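Local atomic coordinates of FrnE protein (PDB entry 5CNW), a protein that probably acts as a thiol-disulfide oxidoreductase of the DsbA-like FrnE family, built on a thioredoxin fold. Residues D19-W24 against R134-E139. Numbering follows the deposited sequence.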
loop_
_atom_site.group_PDB
_atom_site.type_symbol
_atom_site.label_atom_id
_atom_site.label_comp_id
_atom_site.label_asym_id
_atom_site.label_seq_id
_atom_site.Cartn_x
_atom_site.Cartn_y
_atom_site.Cartn_z
ATOM N N ASP A 19 0.968 -0.548 5.004
ATOM C CA ASP A 19 0.651 -1.696 5.866
ATOM C C ASP A 19 -0.821 -2.050 5.719
ATOM O O ASP A 19 -1.655 -1.184 5.423
ATOM C CB ASP A 19 0.959 -1.388 7.334
ATOM C CG ASP A 19 1.094 -2.649 8.199
ATOM O OD1 ASP A 19 0.928 -3.781 7.690
ATOM O OD2 ASP A 19 1.377 -2.498 9.406
ATOM N N ILE A 20 -1.131 -3.328 5.914
ATOM C CA ILE A 20 -2.515 -3.785 5.957
ATOM C C ILE A 20 -3.254 -3.211 7.172
ATOM O O ILE A 20 -4.440 -2.876 7.095
ATOM C CB ILE A 20 -2.573 -5.320 5.979
ATOM C CG1 ILE A 20 -2.116 -5.888 4.634
ATOM C CG2 ILE A 20 -3.986 -5.810 6.302
ATOM C CD1 ILE A 20 -0.835 -6.662 4.692
ATOM N N ALA A 21 -2.532 -3.059 8.282
ATOM C CA ALA A 21 -3.110 -2.554 9.535
ATOM C C ALA A 21 -3.191 -1.033 9.600
ATOM O O ALA A 21 -3.075 -0.442 10.662
ATOM C CB ALA A 21 -2.299 -3.071 10.728
ATOM N N CYS A 22 -3.404 -0.396 8.463
ATOM C CA CYS A 22 -3.220 1.042 8.358
ATOM C C CYS A 22 -4.441 1.682 7.687
ATOM O O CYS A 22 -4.562 1.641 6.468
ATOM C CB CYS A 22 -1.939 1.315 7.566
ATOM S SG CYS A 22 -1.651 2.979 7.057
ATOM N N PRO A 23 -5.373 2.234 8.485
ATOM C CA PRO A 23 -6.584 2.826 7.896
ATOM C C PRO A 23 -6.282 3.973 6.928
ATOM O O PRO A 23 -7.000 4.141 5.938
ATOM C CB PRO A 23 -7.378 3.329 9.113
ATOM C CG PRO A 23 -6.501 3.073 10.327
ATOM C CD PRO A 23 -5.507 2.030 9.939
ATOM N N TRP A 24 -5.241 4.746 7.196
ATOM C CA TRP A 24 -4.905 5.845 6.298
ATOM C C TRP A 24 -4.329 5.318 4.985
ATOM O O TRP A 24 -4.420 5.980 3.943
ATOM C CB TRP A 24 -3.943 6.821 6.972
ATOM C CG TRP A 24 -4.663 7.757 7.880
ATOM C CD1 TRP A 24 -4.609 7.787 9.245
ATOM C CD2 TRP A 24 -5.597 8.772 7.492
ATOM N NE1 TRP A 24 -5.429 8.774 9.731
ATOM C CE2 TRP A 24 -6.044 9.400 8.675
ATOM C CE3 TRP A 24 -6.084 9.227 6.256
ATOM C CZ2 TRP A 24 -6.961 10.447 8.664
ATOM C CZ3 TRP A 24 -6.985 10.270 6.247
ATOM C CH2 TRP A 24 -7.416 10.870 7.443
ATOM N N ARG A 134 -9.495 -4.803 2.942
ATOM C CA ARG A 134 -10.916 -4.967 3.208
ATOM C C ARG A 134 -11.129 -5.951 4.356
ATOM O O ARG A 134 -11.936 -5.710 5.263
ATOM C CB ARG A 134 -11.657 -5.459 1.963
ATOM C CG ARG A 134 -13.097 -5.864 2.251
ATOM C CD ARG A 134 -13.790 -6.405 1.031
ATOM N NE ARG A 134 -14.029 -5.336 0.083
ATOM C CZ ARG A 134 -15.049 -4.488 0.164
ATOM N NH1 ARG A 134 -15.935 -4.594 1.151
ATOM N NH2 ARG A 134 -15.181 -3.534 -0.752
ATOM N N ALA A 135 -10.400 -7.060 4.301
ATOM C CA ALA A 135 -10.521 -8.094 5.312
ATOM C C ALA A 135 -10.195 -7.545 6.705
ATOM O O ALA A 135 -10.859 -7.855 7.693
ATOM C CB ALA A 135 -9.598 -9.277 4.962
ATOM N N TYR A 136 -9.158 -6.730 6.773
ATOM C CA TYR A 136 -8.719 -6.153 8.027
ATOM C C TYR A 136 -9.650 -5.049 8.526
ATOM O O TYR A 136 -10.102 -5.078 9.663
ATOM C CB TYR A 136 -7.295 -5.600 7.875
ATOM C CG TYR A 136 -6.671 -5.151 9.180
ATOM C CD1 TYR A 136 -6.965 -3.898 9.732
ATOM C CD2 TYR A 136 -5.779 -5.972 9.856
ATOM C CE1 TYR A 136 -6.406 -3.484 10.932
ATOM C CE2 TYR A 136 -5.204 -5.565 11.062
ATOM C CZ TYR A 136 -5.524 -4.318 11.588
ATOM O OH TYR A 136 -4.955 -3.923 12.770
ATOM N N MET A 137 -9.930 -4.073 7.665
ATOM C CA MET A 137 -10.582 -2.837 8.095
ATOM C C MET A 137 -12.096 -2.932 8.179
ATOM O O MET A 137 -12.723 -2.204 8.947
ATOM C CB MET A 137 -10.211 -1.696 7.139
ATOM C CG MET A 137 -9.774 -0.434 7.850
ATOM S SD MET A 137 -8.208 -0.615 8.718
ATOM C CE MET A 137 -7.080 -0.936 7.380
ATOM N N SER A 138 -12.678 -3.814 7.369
ATOM C CA SER A 138 -14.121 -3.871 7.189
ATOM C C SER A 138 -14.743 -5.179 7.676
ATOM O O SER A 138 -15.876 -5.183 8.130
ATOM C CB SER A 138 -14.474 -3.683 5.719
ATOM O OG SER A 138 -14.012 -2.428 5.257
ATOM N N GLU A 139 -14.013 -6.287 7.566
ATOM C CA GLU A 139 -14.652 -7.601 7.728
ATOM C C GLU A 139 -14.252 -8.326 9.008
ATOM O O GLU A 139 -14.668 -9.457 9.229
ATOM C CB GLU A 139 -14.343 -8.500 6.522
ATOM C CG GLU A 139 -14.945 -8.016 5.212
ATOM C CD GLU A 139 -14.429 -8.785 4.002
ATOM O OE1 GLU A 139 -13.380 -9.459 4.101
ATOM O OE2 GLU A 139 -15.067 -8.706 2.937
HETATM O O HOH W 1 -4.782 -1.378 13.234
#
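The Tyr136 ring turns one face to the loop 19-22, and Ala21 CA sits over that face, 3.8 Å from the ring centroid. This is a CH-pi contact, 19° off the ring normal and displaced toward the rim. Ile20 O lies over the same face, nearer the CG and CD1 side, while Ala21 CB lies 3.6 Å from Tyr136 CZ at the hydroxyl end. The loop leads into the CxxC helix start of a DsbA-like thioredoxin fold. Cys22 is the N-cap of helix 23-38 and forms a disulfide with Cys25. Tyr136 and Met137 come from the last turn of helix 125-137, so the contact joins the C-terminal end of this helix, probably part of the helical insertion of DsbA-like proteins, to the loop that leads to the disulfide.

With CG anti to the backbone N (chi1 -172°), Tyr136 carries its ring out to the loop. Ile20 packs at the root of that side chain, its CG2 3.7 Å from Tyr136 CB. The rest of Ile20 leads away toward helix 110-121. At the far end, one water joins the two segments. It lies 2.6 Å from Tyr136 OH and donates to Ala21 O at 3.2 Å. A leucine in place of Tyr136 would probably leave Ala21 CA without its aromatic face and the water without its hydroxyl partner.

Met137 lies against the end of the loop and the first residue of helix 23-38. Its SD rests against the Pro23 ring, 4.0 Å from Pro23 CD, and the two side chains cross at about a right angle. The Met137 chain bends at chi2 (68°) and again at chi3. These bends turn the methyl CE toward two backbone oxygens on one side of it, 3.3 Å from Ile20 O and 3.7 Å from Cys22 O.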